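Local coordinates for uncharacterized protein (Legionella longbeachae NSW150, PDB 4JZA) that probably dephosphorylates phosphoinositides, most likely removing the 3-phosphate of phosphatidylinositol 3-phosphate, and may so act on lipid metabolism in the infected host, at residues Ser395-Ser406 and Ala451-Ile461. Residues are numbered along the deposited sequence; the frame is centred on the assembly and turned at random.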
ATOM      1  N   SER A 395      -0.248 -16.122   7.927  1.00 44.54           N
ATOM      2  CA  SER A 395      -0.213 -17.223   6.993  1.00 45.50           C
ATOM      3  C   SER A 395      -1.265 -18.272   7.319  1.00 47.56           C
ATOM      4  O   SER A 395      -1.995 -18.730   6.440  1.00 48.08           O
ATOM      5  CB  SER A 395       1.192 -17.806   6.885  1.00 48.69           C
ATOM      6  OG  SER A 395       1.605 -18.390   8.098  1.00 54.44           O
ATOM      7  N   ASP A 396      -1.420 -18.614   8.588  1.00 49.19           N
ATOM      8  CA  ASP A 396      -2.428 -19.634   8.958  1.00 50.32           C
ATOM      9  C   ASP A 396      -3.824 -19.159   8.603  1.00 48.20           C
ATOM     10  O   ASP A 396      -4.596 -19.853   7.935  1.00 49.86           O
ATOM     11  CB  ASP A 396      -2.452 -19.944  10.481  1.00 54.01           C
ATOM     12  CG  ASP A 396      -1.207 -20.696  11.010  1.00 53.84           C
ATOM     13  OD1 ASP A 396      -0.545 -21.474  10.278  1.00 54.79           O
ATOM     14  OD2 ASP A 396      -0.925 -20.494  12.214  1.00 55.50           O
ATOM     15  N   SER A 397      -4.160 -17.986   9.117  1.00 44.98           N
ATOM     16  CA  SER A 397      -5.488 -17.462   8.977  1.00 44.50           C
ATOM     17  C   SER A 397      -5.808 -17.290   7.524  1.00 44.63           C
ATOM     18  O   SER A 397      -6.935 -17.563   7.117  1.00 50.46           O
ATOM     19  CB  SER A 397      -5.683 -16.138   9.745  1.00 45.71           C
ATOM     20  OG  SER A 397      -5.935 -16.325  11.156  1.00 46.16           O
ATOM     21  N   ASN A 398      -4.824 -16.868   6.735  1.00 45.16           N
ATOM     22  CA  ASN A 398      -5.029 -16.656   5.278  1.00 44.89           C
ATOM     23  C   ASN A 398      -5.125 -17.977   4.506  1.00 43.33           C
ATOM     24  O   ASN A 398      -5.984 -18.164   3.635  1.00 41.46           O
ATOM     25  CB  ASN A 398      -3.923 -15.765   4.666  1.00 45.03           C
ATOM     26  CG  ASN A 398      -4.095 -14.299   5.005  1.00 44.95           C
ATOM     27  OD1 ASN A 398      -5.183 -13.849   5.370  1.00 48.54           O
ATOM     28  ND2 ASN A 398      -3.016 -13.550   4.910  1.00 44.01           N
ATOM     29  N   LEU A 399      -4.262 -18.915   4.847  1.00 43.48           N
ATOM     30  CA  LEU A 399      -4.389 -20.236   4.256  1.00 44.06           C
ATOM     31  C   LEU A 399      -5.789 -20.838   4.516  1.00 43.65           C
ATOM     32  O   LEU A 399      -6.403 -21.330   3.595  1.00 43.79           O
ATOM     33  CB  LEU A 399      -3.303 -21.154   4.785  1.00 43.72           C
ATOM     34  CG  LEU A 399      -3.352 -22.587   4.300  1.00 42.76           C
ATOM     35  CD1 LEU A 399      -3.308 -22.622   2.756  1.00 41.50           C
ATOM     36  CD2 LEU A 399      -2.170 -23.336   4.939  1.00 42.30           C
ATOM     37  N   ALA A 400      -6.283 -20.785   5.758  1.00 43.34           N
ATOM     38  CA  ALA A 400      -7.627 -21.296   6.083  1.00 42.44           C
ATOM     39  C   ALA A 400      -8.688 -20.578   5.281  1.00 43.46           C
ATOM     40  O   ALA A 400      -9.650 -21.183   4.845  1.00 44.89           O
ATOM     41  CB  ALA A 400      -7.935 -21.155   7.575  1.00 40.21           C
ATOM     42  N   LYS A 401      -8.549 -19.277   5.082  1.00 45.37           N
ATOM     43  CA  LYS A 401      -9.650 -18.567   4.471  1.00 44.31           C
ATOM     44  C   LYS A 401      -9.727 -18.913   2.973  1.00 45.25           C
ATOM     45  O   LYS A 401     -10.787 -18.993   2.362  1.00 44.26           O
ATOM     46  CB  LYS A 401      -9.451 -17.104   4.681  1.00 40.69           C
ATOM     47  CG  LYS A 401     -10.593 -16.304   4.153  1.00 41.41           C
ATOM     48  CD  LYS A 401     -11.904 -16.724   4.764  1.00 41.38           C
ATOM     49  CE  LYS A 401     -12.951 -15.696   4.393  1.00 42.90           C
ATOM     50  NZ  LYS A 401     -14.302 -16.050   4.941  1.00 43.82           N
ATOM     51  N   VAL A 402      -8.568 -19.184   2.430  1.00 44.69           N
ATOM     52  CA  VAL A 402      -8.369 -19.369   1.009  1.00 48.84           C
ATOM     53  C   VAL A 402      -8.728 -20.835   0.603  1.00 50.97           C
ATOM     54  O   VAL A 402      -9.042 -21.149  -0.566  1.00 47.76           O
ATOM     55  CB  VAL A 402      -6.907 -18.845   0.695  1.00 49.21           C
ATOM     56  CG1 VAL A 402      -6.050 -19.787  -0.098  1.00 46.91           C
ATOM     57  CG2 VAL A 402      -6.948 -17.439   0.107  1.00 51.09           C
HETATM   58  N   MSE A 403      -8.739 -21.721   1.591  1.00 51.17           N
HETATM   59  CA  MSE A 403      -9.207 -23.080   1.402  1.00 49.85           C
HETATM   60  C   MSE A 403     -10.674 -23.207   1.756  1.00 50.33           C
HETATM   61  O   MSE A 403     -11.234 -24.307   1.706  1.00 54.76           O
HETATM   62  CB  MSE A 403      -8.369 -23.981   2.289  1.00 50.31           C
HETATM   63  CG  MSE A 403      -6.905 -23.948   1.888  1.00 53.37           C
HETATM   64 SE   MSE A 403      -6.668 -24.912   0.192  0.95 63.47          SE
HETATM   65  CE  MSE A 403      -5.424 -23.745  -0.759  1.00 57.43           C
ATOM     66  N   GLU A 404     -11.349 -22.110   2.076  1.00 48.11           N
ATOM     67  CA  GLU A 404     -12.702 -22.240   2.604  1.00 47.67           C
ATOM     68  C   GLU A 404     -13.642 -22.992   1.645  1.00 47.65           C
ATOM     69  O   GLU A 404     -14.510 -23.656   2.114  1.00 53.34           O
ATOM     70  CB  GLU A 404     -13.299 -20.889   3.081  1.00 47.72           C
ATOM     71  CG  GLU A 404     -13.800 -19.934   1.982  1.00 49.29           C
ATOM     72  CD  GLU A 404     -14.158 -18.523   2.490  1.00 50.94           C
ATOM     73  OE1 GLU A 404     -14.714 -18.415   3.608  1.00 47.56           O
ATOM     74  OE2 GLU A 404     -13.922 -17.509   1.768  1.00 49.18           O
ATOM     75  N   TYR A 405     -13.469 -22.911   0.320  1.00 50.68           N
ATOM     76  CA  TYR A 405     -14.432 -23.529  -0.626  1.00 46.81           C
ATOM     77  C   TYR A 405     -13.984 -24.880  -1.110  1.00 47.27           C
ATOM     78  O   TYR A 405     -14.690 -25.561  -1.864  1.00 50.01           O
ATOM     79  CB  TYR A 405     -14.738 -22.627  -1.794  1.00 46.28           C
ATOM     80  CG  TYR A 405     -15.673 -21.522  -1.434  1.00 50.81           C
ATOM     81  CD1 TYR A 405     -17.048 -21.740  -1.330  1.00 51.96           C
ATOM     82  CD2 TYR A 405     -15.190 -20.218  -1.190  1.00 57.02           C
ATOM     83  CE1 TYR A 405     -17.930 -20.700  -0.994  1.00 54.63           C
ATOM     84  CE2 TYR A 405     -16.060 -19.165  -0.857  1.00 56.73           C
ATOM     85  CZ  TYR A 405     -17.429 -19.420  -0.765  1.00 58.02           C
ATOM     86  OH  TYR A 405     -18.269 -18.408  -0.433  1.00 56.19           O
ATOM     87  N   SER A 406     -12.835 -25.305  -0.630  1.00 47.48           N
ATOM     88  CA  SER A 406     -12.459 -26.689  -0.763  1.00 52.32           C
ATOM     89  C   SER A 406     -13.289 -27.530   0.208  1.00 60.15           C
ATOM     90  O   SER A 406     -13.975 -26.981   1.091  1.00 56.22           O
ATOM     91  CB  SER A 406     -10.986 -26.849  -0.418  1.00 52.12           C
ATOM     92  OG  SER A 406     -10.737 -26.641   0.950  1.00 44.21           O
ATOM     93  N   ALA A 451       3.127 -23.025   6.734  1.00 52.29           N
ATOM     94  CA  ALA A 451       1.698 -22.949   6.980  1.00 53.27           C
ATOM     95  C   ALA A 451       0.944 -24.181   6.531  1.00 54.46           C
ATOM     96  O   ALA A 451       0.059 -24.652   7.241  1.00 53.51           O
ATOM     97  CB  ALA A 451       1.121 -21.726   6.300  1.00 56.14           C
ATOM     98  N   VAL A 452       1.288 -24.682   5.347  1.00 55.80           N
ATOM     99  CA  VAL A 452       0.686 -25.896   4.802  1.00 56.82           C
ATOM    100  C   VAL A 452       1.064 -27.084   5.667  1.00 58.85           C
ATOM    101  O   VAL A 452       0.222 -27.914   5.912  1.00 64.17           O
ATOM    102  CB  VAL A 452       1.102 -26.151   3.329  1.00 56.52           C
ATOM    103  CG1 VAL A 452       0.641 -27.517   2.813  1.00 52.44           C
ATOM    104  CG2 VAL A 452       0.551 -25.058   2.430  1.00 56.13           C
ATOM    105  N   GLU A 453       2.320 -27.159   6.111  1.00 62.32           N
ATOM    106  CA  GLU A 453       2.743 -28.175   7.102  1.00 68.66           C
ATOM    107  C   GLU A 453       1.872 -28.182   8.351  1.00 61.69           C
ATOM    108  O   GLU A 453       1.481 -29.230   8.801  1.00 66.07           O
ATOM    109  CB  GLU A 453       4.224 -28.004   7.545  1.00 77.51           C
ATOM    110  CG  GLU A 453       5.231 -28.991   6.944  1.00 85.42           C
ATOM    111  CD  GLU A 453       4.966 -30.441   7.354  1.00 95.78           C
ATOM    112  OE1 GLU A 453       4.990 -31.378   6.496  1.00 95.78           O
ATOM    113  OE2 GLU A 453       4.713 -30.636   8.554  1.00 92.64           O
ATOM    114  N   ARG A 454       1.568 -27.019   8.913  1.00 59.31           N
ATOM    115  CA  ARG A 454       0.819 -26.956  10.177  1.00 58.47           C
ATOM    116  C   ARG A 454      -0.620 -27.390  10.002  1.00 56.67           C
ATOM    117  O   ARG A 454      -1.262 -27.837  10.953  1.00 54.85           O
ATOM    118  CB  ARG A 454       0.856 -25.555  10.769  1.00 58.62           C
ATOM    119  CG  ARG A 454       2.224 -25.114  11.268  1.00 56.07           C
ATOM    120  CD  ARG A 454       2.170 -23.733  11.874  1.00 54.34           C
ATOM    121  NE  ARG A 454       3.234 -22.940  11.290  1.00 60.20           N
ATOM    122  CZ  ARG A 454       3.058 -21.877  10.498  1.00 60.34           C
ATOM    123  NH1 ARG A 454       1.847 -21.417  10.216  1.00 55.85           N
ATOM    124  NH2 ARG A 454       4.113 -21.243  10.008  1.00 61.77           N
ATOM    125  N   ARG A 455      -1.079 -27.311   8.755  1.00 54.33           N
ATOM    126  CA  ARG A 455      -2.427 -27.642   8.380  1.00 51.88           C
ATOM    127  C   ARG A 455      -2.500 -29.098   7.874  1.00 55.40           C
ATOM    128  O   ARG A 455      -3.582 -29.601   7.531  1.00 57.65           O
ATOM    129  CB  ARG A 455      -2.925 -26.594   7.357  1.00 51.65           C
ATOM    130  CG  ARG A 455      -4.161 -26.949   6.553  1.00 53.59           C
ATOM    131  CD  ARG A 455      -4.811 -25.771   5.864  1.00 51.01           C
ATOM    132  NE  ARG A 455      -5.798 -25.182   6.760  1.00 55.63           N
ATOM    133  CZ  ARG A 455      -7.121 -25.301   6.675  1.00 54.54           C
ATOM    134  NH1 ARG A 455      -7.689 -25.999   5.713  1.00 50.64           N
ATOM    135  NH2 ARG A 455      -7.878 -24.685   7.574  1.00 55.75           N
ATOM    136  N   LYS A 456      -1.381 -29.815   7.883  1.00 63.62           N
ATOM    137  CA  LYS A 456      -1.365 -31.197   7.367  1.00 74.32           C
ATOM    138  C   LYS A 456      -2.460 -32.062   8.008  1.00 78.02           C
ATOM    139  O   LYS A 456      -3.150 -32.794   7.313  1.00 81.14           O
ATOM    140  CB  LYS A 456       0.012 -31.860   7.540  1.00 80.25           C
ATOM    141  CG  LYS A 456       0.419 -32.701   6.331  1.00 93.63           C
ATOM    142  CD  LYS A 456       1.293 -31.929   5.338  1.00103.09           C
ATOM    143  CE  LYS A 456       0.766 -31.959   3.896  1.00106.75           C
ATOM    144  NZ  LYS A 456       1.828 -31.735   2.863  1.00 97.86           N
ATOM    145  N   GLU A 457      -2.634 -31.927   9.320  1.00 82.99           N
ATOM    146  CA  GLU A 457      -3.674 -32.639  10.075  1.00 84.57           C
ATOM    147  C   GLU A 457      -5.063 -32.432   9.510  1.00 72.66           C
ATOM    148  O   GLU A 457      -5.855 -33.336   9.480  1.00 70.05           O
ATOM    149  CB  GLU A 457      -3.697 -32.150  11.541  1.00103.18           C
ATOM    150  CG  GLU A 457      -2.409 -32.338  12.353  1.00110.59           C
ATOM    151  CD  GLU A 457      -2.116 -33.795  12.672  1.00115.40           C
ATOM    152  OE1 GLU A 457      -2.035 -34.615  11.730  1.00103.17           O
ATOM    153  OE2 GLU A 457      -1.975 -34.125  13.872  1.00120.96           O
ATOM    154  N   THR A 458      -5.371 -31.214   9.104  1.00 69.01           N
ATOM    155  CA  THR A 458      -6.731 -30.852   8.720  1.00 64.13           C
ATOM    156  C   THR A 458      -7.056 -31.174   7.275  1.00 62.03           C
ATOM    157  O   THR A 458      -8.188 -31.501   6.946  1.00 60.74           O
ATOM    158  CB  THR A 458      -6.912 -29.340   8.951  1.00 63.30           C
ATOM    159  OG1 THR A 458      -6.608 -29.062  10.329  1.00 58.79           O
ATOM    160  CG2 THR A 458      -8.348 -28.829   8.571  1.00 60.03           C
ATOM    161  N   GLN A 459      -6.053 -31.076   6.407  1.00 65.74           N
ATOM    162  CA  GLN A 459      -6.269 -31.094   4.949  1.00 61.08           C
ATOM    163  C   GLN A 459      -4.949 -31.281   4.249  1.00 60.09           C
ATOM    164  O   GLN A 459      -3.934 -30.657   4.588  1.00 61.78           O
ATOM    165  CB  GLN A 459      -6.869 -29.764   4.547  1.00 59.60           C
ATOM    166  CG  GLN A 459      -7.005 -29.487   3.077  1.00 60.47           C
ATOM    167  CD  GLN A 459      -7.870 -28.258   2.847  1.00 59.20           C
ATOM    168  OE1 GLN A 459      -7.777 -27.298   3.593  1.00 58.66           O
ATOM    169  NE2 GLN A 459      -8.729 -28.294   1.838  1.00 56.27           N
ATOM    170  N   SER A 460      -4.918 -32.145   3.265  1.00 62.81           N
ATOM    171  CA  SER A 460      -3.668 -32.271   2.578  1.00 64.07           C
ATOM    172  C   SER A 460      -3.777 -31.389   1.330  1.00 61.37           C
ATOM    173  O   SER A 460      -4.843 -31.318   0.673  1.00 55.99           O
ATOM    174  CB  SER A 460      -3.333 -33.714   2.296  1.00 61.55           C
ATOM    175  OG  SER A 460      -3.321 -33.877   0.933  1.00 66.79           O
ATOM    176  N   ILE A 461      -2.679 -30.683   1.043  1.00 59.69           N
ATOM    177  CA  ILE A 461      -2.654 -29.670  -0.014  1.00 58.85           C
ATOM    178  C   ILE A 461      -1.473 -29.881  -0.952  1.00 57.18           C
ATOM    179  O   ILE A 461      -0.324 -30.058  -0.497  1.00 52.50           O
ATOM    180  CB  ILE A 461      -2.560 -28.251   0.594  1.00 60.97           C
ATOM    181  CG1 ILE A 461      -3.831 -27.935   1.393  1.00 58.88           C
ATOM    182  CG2 ILE A 461      -2.335 -27.181  -0.484  1.00 60.78           C
ATOM    183  CD1 ILE A 461      -3.695 -26.732   2.310  1.00 56.82           C
TER
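Arg-455 lays its side chain along Leu-399 and Ala-400 of helix 388-402. Its CB lies beside Leu-399 CD2, and the methylene approaches the same methyl, Arg-455 CD to Leu-399 CD2 3.7 Å. A bend at chi3 (-90°) then turns the guanidinium toward Ala-400: NH2 meets Ala-400 CB, with Ala-400 CA over one face, while NH1 lies next to Gln-459 OE1 at a modelled separation too short to trust. The extended chain of Gln-459 carries its amide across to Ser-406, where Gln-459 NE2 donates to Ser-406 OG at 2.7 Å, only 5° out of the amide plane. Ser-406 OG in turn donates to Met-403 O, which also accepts from Ser-406 N, closing a type I turn. At the other end Arg-454 and Asp-396 pair opposite charges, though NH1 and OD1 are modelled too close for the detail of the bond to be relied on. Between these polar ends, Leu-399 CD2 rests 3.9 Å from Ala-451 CB, and Ile-461 CD1 touches Leu-399 CD1 and Met-403 SE. The contact joins helices 388-402 and 441-454, together with the loops that follow them, beside the mixed sheet: Leu-399, Val-452 and Ile-461 lie on Leu-414 of strand 412-416, and Met-403 reaches strand 545-549.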